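Local atomic coordinates of capsular polysaccharide biosynthesis protein (Burkholderia pseudomallei, PDB entry 4BQN), a protein that binds coenzyme A and probably acts as an acetyltransferase in the biosynthesis of capsular polysaccharide. Residues 183-188 and 193-198; 239-242 and 248-251. The protein carries 1 engineered substitution. All blocks are in the same frame, centred on the assembly; numbering follows the deposited sequence.

Contact 1: residues 183-188 and 193-198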
ATOM      1  N   THR A 183      -9.596   0.249   8.887  1.00 13.37           N
ATOM      2  CA  THR A 183     -10.118   1.433   8.192  1.00 13.11           C
ATOM      3  C   THR A 183     -10.397   2.616   9.137  1.00 12.62           C
ATOM      4  O   THR A 183      -9.982   3.750   8.852  1.00 13.45           O
ATOM      5  CB  THR A 183     -11.383   1.089   7.392  1.00 16.64           C
ATOM      6  OG1 THR A 183     -11.091  -0.021   6.528  1.00 19.03           O
ATOM      7  CG2 THR A 183     -11.839   2.291   6.553  1.00 22.63           C
ATOM      8  N   ASP A 184     -11.092   2.360  10.250  1.00 12.57           N
ATOM      9  CA  ASP A 184     -11.446   3.444  11.174  1.00 14.32           C
ATOM     10  C   ASP A 184     -10.194   4.034  11.809  1.00 12.90           C
ATOM     11  O   ASP A 184     -10.093   5.246  11.988  1.00 13.86           O
ATOM     12  CB  ASP A 184     -12.411   2.937  12.263  1.00 15.62           C
ATOM     13  CG  ASP A 184     -13.721   2.411  11.695  1.00 20.43           C
ATOM     14  OD1 ASP A 184     -14.224   2.977  10.701  1.00 24.58           O
ATOM     15  OD2 ASP A 184     -14.257   1.426  12.251  1.00 22.44           O
ATOM     16  N   PHE A 185      -9.239   3.170  12.126  1.00 12.90           N
ATOM     17  CA  PHE A 185      -7.961   3.602  12.660  1.00 11.54           C
ATOM     18  C   PHE A 185      -7.234   4.531  11.689  1.00 11.43           C
ATOM     19  O   PHE A 185      -6.731   5.581  12.075  1.00 12.22           O
ATOM     20  CB  PHE A 185      -7.084   2.381  12.991  1.00 12.44           C
ATOM     21  CG  PHE A 185      -5.738   2.743  13.527  1.00 11.66           C
ATOM     22  CD1 PHE A 185      -5.577   3.092  14.864  1.00 13.75           C
ATOM     23  CD2 PHE A 185      -4.626   2.795  12.675  1.00 13.24           C
ATOM     24  CE1 PHE A 185      -4.331   3.443  15.358  1.00 14.94           C
ATOM     25  CE2 PHE A 185      -3.376   3.155  13.163  1.00 14.73           C
ATOM     26  CZ  PHE A 185      -3.234   3.482  14.505  1.00 14.38           C
ATOM     27  N   ILE A 186      -7.175   4.141  10.422  1.00 11.46           N
ATOM     28  CA  ILE A 186      -6.473   4.972   9.440  1.00 11.23           C
ATOM     29  C   ILE A 186      -7.094   6.376   9.355  1.00 11.57           C
ATOM     30  O   ILE A 186      -6.389   7.378   9.466  1.00 12.63           O
ATOM     31  CB  ILE A 186      -6.405   4.311   8.049  1.00 12.11           C
ATOM     32  CG1 ILE A 186      -5.548   3.030   8.113  1.00 11.79           C
ATOM     33  CG2 ILE A 186      -5.828   5.291   7.027  1.00 12.66           C
ATOM     34  CD1 ILE A 186      -5.670   2.135   6.890  1.00 11.63           C
ATOM     35  N   LEU A 187      -8.408   6.448   9.166  1.00 12.05           N
ATOM     36  CA  LEU A 187      -9.031   7.750   8.998  1.00 12.23           C
ATOM     37  C   LEU A 187      -8.820   8.603  10.241  1.00 13.57           C
ATOM     38  O   LEU A 187      -8.537   9.796  10.136  1.00 14.61           O
ATOM     39  CB  LEU A 187     -10.512   7.612   8.677  1.00 13.60           C
ATOM     40  CG  LEU A 187     -11.275   8.937   8.508  1.00 16.43           C
ATOM     41  CD1 LEU A 187     -10.763   9.748   7.319  1.00 18.32           C
ATOM     42  CD2 LEU A 187     -12.780   8.712   8.427  1.00 19.75           C
ATOM     43  N   ALA A 188      -8.977   7.994  11.414  1.00 13.09           N
ATOM     44  CA  ALA A 188      -8.922   8.750  12.657  1.00 12.24           C
ATOM     45  C   ALA A 188      -7.519   9.237  12.990  1.00 13.70           C
ATOM     46  O   ALA A 188      -7.369  10.246  13.666  1.00 17.10           O
ATOM     47  CB  ALA A 188      -9.495   7.934  13.807  1.00 16.06           C
ATOM     48  N   LYS A 193      -0.453  10.997  12.749  1.00 15.16           N
ATOM     49  CA  LYS A 193       0.654  10.041  12.691  0.58 15.44           C
ATOM     50  C   LYS A 193       0.851   9.645  11.242  1.00 13.08           C
ATOM     51  O   LYS A 193      -0.119   9.415  10.530  1.00 14.43           O
ATOM     52  CB  LYS A 193       0.312   8.772  13.483  0.58 17.67           C
ATOM     53  CG  LYS A 193       0.204   8.963  14.978  0.58 23.25           C
ATOM     54  CD  LYS A 193      -0.477   7.765  15.621  0.58 28.13           C
ATOM     55  CE  LYS A 193      -1.261   8.196  16.850  0.58 30.70           C
ATOM     56  NZ  LYS A 193      -2.390   9.116  16.522  0.58 33.53           N
ATOM     57  N   ARG A 194       2.100   9.533  10.812  1.00 12.21           N
ATOM     58  CA  ARG A 194       2.366   9.111   9.439  1.00 11.52           C
ATOM     59  C   ARG A 194       2.150   7.607   9.341  1.00 10.76           C
ATOM     60  O   ARG A 194       2.921   6.833   9.885  1.00 13.26           O
ATOM     61  CB  ARG A 194       3.796   9.469   9.038  1.00 11.53           C
ATOM     62  CG  ARG A 194       4.092   9.230   7.570  1.00 11.87           C
ATOM     63  CD  ARG A 194       5.573   9.357   7.254  1.00 12.89           C
ATOM     64  NE  ARG A 194       6.174  10.643   7.639  1.00 13.67           N
ATOM     65  CZ  ARG A 194       6.286  11.705   6.837  1.00 13.12           C
ATOM     66  NH1 ARG A 194       5.777  11.683   5.617  1.00 12.70           N
ATOM     67  NH2 ARG A 194       6.900  12.804   7.257  1.00 15.78           N
ATOM     68  N   LEU A 195       1.091   7.206   8.642  1.00 10.65           N
ATOM     69  CA  LEU A 195       0.690   5.800   8.604  1.00 10.14           C
ATOM     70  C   LEU A 195       1.135   5.058   7.340  1.00  9.49           C
ATOM     71  O   LEU A 195       1.121   3.827   7.309  1.00 10.50           O
ATOM     72  CB  LEU A 195      -0.827   5.678   8.758  1.00 10.32           C
ATOM     73  CG  LEU A 195      -1.409   6.163  10.098  1.00 10.88           C
ATOM     74  CD1 LEU A 195      -2.918   5.956  10.106  1.00 13.15           C
ATOM     75  CD2 LEU A 195      -0.737   5.472  11.284  1.00 12.61           C
ATOM     76  N   PHE A 196       1.529   5.809   6.317  1.00  9.47           N
ATOM     77  CA  PHE A 196       1.978   5.248   5.032  1.00  9.19           C
ATOM     78  C   PHE A 196       3.191   6.018   4.552  1.00  9.97           C
ATOM     79  O   PHE A 196       3.172   7.253   4.581  1.00 10.77           O
ATOM     80  CB  PHE A 196       0.899   5.329   3.950  1.00  9.31           C
ATOM     81  CG  PHE A 196      -0.250   4.376   4.157  1.00  9.59           C
ATOM     82  CD1 PHE A 196      -1.286   4.662   5.044  1.00  9.63           C
ATOM     83  CD2 PHE A 196      -0.308   3.187   3.436  1.00  9.83           C
ATOM     84  CE1 PHE A 196      -2.351   3.783   5.212  1.00 10.81           C
ATOM     85  CE2 PHE A 196      -1.384   2.305   3.595  1.00 10.20           C
ATOM     86  CZ  PHE A 196      -2.392   2.600   4.495  1.00 10.33           C
ATOM     87  N   TYR A 197       4.207   5.292   4.068  1.00  9.57           N
ATOM     88  CA  TYR A 197       5.346   5.886   3.356  1.00  9.77           C
ATOM     89  C   TYR A 197       5.057   6.056   1.848  1.00  9.30           C
ATOM     90  O   TYR A 197       5.590   6.970   1.195  1.00 10.95           O
ATOM     91  CB  TYR A 197       6.561   4.981   3.503  1.00  9.91           C
ATOM     92  CG  TYR A 197       7.179   4.970   4.873  1.00 10.58           C
ATOM     93  CD1 TYR A 197       7.560   6.155   5.506  1.00 10.88           C
ATOM     94  CD2 TYR A 197       7.430   3.756   5.523  1.00 11.50           C
ATOM     95  CE1 TYR A 197       8.153   6.141   6.760  1.00 11.84           C
ATOM     96  CE2 TYR A 197       8.037   3.730   6.783  1.00 11.87           C
ATOM     97  CZ  TYR A 197       8.400   4.925   7.399  1.00 11.78           C
ATOM     98  OH  TYR A 197       9.000   4.941   8.640  1.00 14.38           O
ATOM     99  N   THR A 198       4.265   5.141   1.295  1.00  9.36           N
ATOM    100  CA  THR A 198       3.720   5.243  -0.057  1.00  8.53           C
ATOM    101  C   THR A 198       2.298   4.730   0.049  1.00  8.09           C
ATOM    102  O   THR A 198       1.914   4.158   1.102  1.00  9.57           O
ATOM    103  CB  THR A 198       4.441   4.356  -1.077  1.00  9.70           C
ATOM    104  OG1 THR A 198       4.046   3.001  -0.828  1.00 10.13           O
ATOM    105  CG2 THR A 198       5.972   4.472  -0.954  1.00 11.09           C
TER

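Contact 2: residues 239-242 and 248-251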
ATOM      1  N   MET A 239       7.639   8.707   0.120  1.00 10.54           N
ATOM      2  CA  MET A 239       7.136   9.815  -0.683  1.00 10.15           C
ATOM      3  C   MET A 239       7.046  11.080   0.156  1.00 10.85           C
ATOM      4  O   MET A 239       6.732  11.019   1.348  1.00 13.61           O
ATOM      5  CB  MET A 239       5.783   9.481  -1.299  1.00 10.87           C
ATOM      6  CG  MET A 239       5.832   8.394  -2.371  1.00 12.79           C
ATOM      7  SD  MET A 239       6.689   8.949  -3.858  1.00 13.47           S
ATOM      8  CE  MET A 239       8.059   7.819  -3.947  1.00 18.72           C
ATOM      9  N   SER A 240       7.340  12.216  -0.467  1.00 11.66           N
ATOM     10  CA  SER A 240       7.286  13.504   0.208  0.67 11.34           C
ATOM     11  C   SER A 240       5.946  14.199  -0.040  1.00 12.43           C
ATOM     12  O   SER A 240       5.444  14.202  -1.156  1.00 13.25           O
ATOM     13  CB  SER A 240       8.422  14.367  -0.308  0.67 12.08           C
ATOM     14  OG  SER A 240       8.394  15.625   0.316  0.67 11.98           O
ATOM     15  N   LEU A 241       5.371  14.794   1.003  1.00 11.75           N
ATOM     16  CA  LEU A 241       4.125  15.538   0.851  1.00 11.05           C
ATOM     17  C   LEU A 241       4.360  16.895   0.188  1.00 10.52           C
ATOM     18  O   LEU A 241       5.363  17.563   0.467  1.00 12.27           O
ATOM     19  CB  LEU A 241       3.428  15.715   2.202  1.00 11.33           C
ATOM     20  CG  LEU A 241       2.745  14.478   2.801  1.00 11.41           C
ATOM     21  CD1 LEU A 241       3.727  13.460   3.388  1.00 13.04           C
ATOM     22  CD2 LEU A 241       1.729  14.897   3.845  1.00 15.38           C
ATOM     23  N   TYR A 242       3.436  17.299  -0.675  1.00 11.00           N
ATOM     24  CA  TYR A 242       3.583  18.572  -1.382  1.00  9.83           C
ATOM     25  C   TYR A 242       3.502  19.766  -0.412  1.00 11.41           C
ATOM     26  O   TYR A 242       2.900  19.670   0.663  1.00 10.96           O
ATOM     27  CB  TYR A 242       2.502  18.710  -2.460  1.00 10.68           C
ATOM     28  CG  TYR A 242       2.884  18.159  -3.821  1.00 10.29           C
ATOM     29  CD1 TYR A 242       3.368  16.855  -3.982  1.00 11.88           C
ATOM     30  CD2 TYR A 242       2.700  18.939  -4.966  1.00 13.08           C
ATOM     31  CE1 TYR A 242       3.691  16.361  -5.247  1.00 12.33           C
ATOM     32  CE2 TYR A 242       3.018  18.456  -6.233  1.00 12.86           C
ATOM     33  CZ  TYR A 242       3.515  17.170  -6.366  1.00 10.99           C
ATOM     34  OH  TYR A 242       3.817  16.697  -7.620  1.00 12.10           O
ATOM     35  N   CYS A 248      -1.178  20.256   6.714  1.00 11.63           N
ATOM     36  CA  CYS A 248      -2.385  19.650   7.304  1.00 12.62           C
ATOM     37  C   CYS A 248      -2.055  18.508   8.262  1.00 12.69           C
ATOM     38  O   CYS A 248      -2.950  17.981   8.923  1.00 15.17           O
ATOM     39  CB  CYS A 248      -3.306  19.109   6.207  1.00 13.49           C
ATOM     40  SG  CYS A 248      -3.911  20.385   5.084  1.00 17.02           S
ATOM     41  N   PHE A 249      -0.784  18.114   8.328  1.00 11.76           N
ATOM     42  CA  PHE A 249      -0.354  16.910   9.046  1.00 13.05           C
ATOM     43  C   PHE A 249       0.549  17.293  10.192  1.00 16.20           C
ATOM     44  O   PHE A 249       1.479  18.063  10.011  1.00 16.25           O
ATOM     45  CB  PHE A 249       0.341  15.972   8.058  1.00 11.66           C
ATOM     46  CG  PHE A 249      -0.573  15.517   6.969  1.00 11.26           C
ATOM     47  CD1 PHE A 249      -0.724  16.275   5.806  1.00 11.27           C
ATOM     48  CD2 PHE A 249      -1.340  14.359   7.118  1.00 12.61           C
ATOM     49  CE1 PHE A 249      -1.608  15.883   4.815  1.00 10.95           C
ATOM     50  CE2 PHE A 249      -2.224  13.964   6.123  1.00 13.09           C
ATOM     51  CZ  PHE A 249      -2.355  14.721   4.965  1.00 12.30           C
ATOM     52  N   ASP A 250       0.281  16.730  11.363  1.00 14.02           N
ATOM     53  CA  ASP A 250       0.961  17.131  12.598  0.70 17.01           C
ATOM     54  C   ASP A 250       2.458  16.871  12.572  1.00 19.65           C
ATOM     55  O   ASP A 250       3.230  17.564  13.239  1.00 22.17           O
ATOM     56  CB  ASP A 250       0.359  16.409  13.813  0.70 20.79           C
ATOM     57  CG  ASP A 250      -1.056  16.859  14.144  0.70 23.37           C
ATOM     58  OD1 ASP A 250      -1.559  17.826  13.533  0.70 29.10           O
ATOM     59  OD2 ASP A 250      -1.669  16.225  15.034  0.70 28.68           O
ATOM     60  N   PHE A 251       2.864  15.862  11.807  1.00 16.15           N
ATOM     61  CA  PHE A 251       4.259  15.393  11.799  1.00 17.03           C
ATOM     62  C   PHE A 251       5.201  16.156  10.874  1.00 18.59           C
ATOM     63  O   PHE A 251       6.415  15.936  10.904  1.00 26.43           O
ATOM     64  CB  PHE A 251       4.308  13.893  11.472  1.00 19.25           C
ATOM     65  CG  PHE A 251       3.545  13.513  10.220  1.00 16.34           C
ATOM     66  CD1 PHE A 251       4.097  13.716   8.963  1.00 15.54           C
ATOM     67  CD2 PHE A 251       2.259  12.951  10.301  1.00 15.52           C
ATOM     68  CE1 PHE A 251       3.393  13.376   7.810  1.00 15.63           C
ATOM     69  CE2 PHE A 251       1.546  12.605   9.150  1.00 15.70           C
ATOM     70  CZ  PHE A 251       2.125  12.807   7.900  1.00 14.21           C
TER

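Contact 1: residues 183-188 and 193-198
I186 and L195 mark the closest backbone approach, CA to CA 7.3 Å, where helix 183-189 is met by the chain that leaves it and turns back as an irregular loop. The helix and the loop that follows it pack on each other within the WcbI family region, an apolar contact in which side chains meet each other and, at I186, the helix backbone. L195 points at the helix and makes the largest share of the contact: its CD1 lies against the backbone of I186, 3.7 Å from I186 CA, while its other methyl, CD2, reaches the F185 ring obliquely at CE2, 4.0 Å away. F185 gets there because its CG is anti to the backbone N (chi1 179°), which carries the ring from the flank of the helix toward the loop; L206, E209 and R213 of helix 204-217 also touch it. The loop itself is pinned by Y103, whose OH is hydrogen-bonded to K193 O and L195 N. F196 extends the apolar patch, its ring meeting that of W100, which also touches I186. The I186 and F196 side chains run at about a right angle, and I186 CD1 comes to the ring edge near its plane, 4.1 Å from both F196 CE1 and CZ.

Contact 2: residues 239-242 and 248-251
A long irregular segment of chain between helix 204-217 and strand 260-262 folds back on itself here, and L241 reaches across the bend to pack against two phenylalanines, F249 and F251. Neither 239-242 nor 248-251 is a regular strand, and their backbones stay well apart: the nearest CA atoms, those of L241 and F249, are 9.4 Å from each other, so side chains alone bridge the gap. L241 does so with a forked end. Its CD2 sits over one face of the F249 ring, 3.8 Å from the centroid and 29° off the normal, a CH-pi contact displaced toward one side of the ring, where CD2 is 3.4 Å from F249 CD1. The two side chains meet at about a right angle. With CG anti to the carbonyl carbon (chi1 -74°) the fork of L241 points across the gap, and chi2 of 75° turns CD1 to the second ring, where it comes near the plane of F251 at its edge, 4.4 Å from F251 CE1. One methyl thus meets a face and the other an edge. The phenylalanines also touch each other: F249 CB lies 3.6 Å above the plane of the F251 ring, toward its rim. Further aromatic groups continue the cluster, with Y245 edge-to-face against F249 and Y103 meeting the same ring obliquely. On either side of L241 in sequence, S240 OG is hydrogen-bonded to N258 O and Y242 OH to D122 and Y138, tying 239-242 into its surroundings. Between the two segments, however, cohesion comes from dispersion and the weak polarity of a methyl over an aromatic face, with burial of L241 and F249 probably the main gain; such a contact depends on shape rather than on charge.

Contact 1 closes before contact 2 opens along the chain, and their centres lie 12 Å apart on the same side of the chain's centre. The loop 193-198 joins them. Y197 O is 2.9 Å from M239 N, a probable hydrogen bond, and the R194 guanidinium packs on contact 2, with NH1 3.5 Å from L241 CD1 and NH2 3.4 Å from F251 CD1. Y103 also spans both, bonding to the loop and meeting F249. Contact 1 is the one near the ligand: the F196 side chain is about 8 Å from bound coenzyme A and about 6 Å from those of H99 and N200, which bind it. Contact 2 lies away from the coenzyme A site.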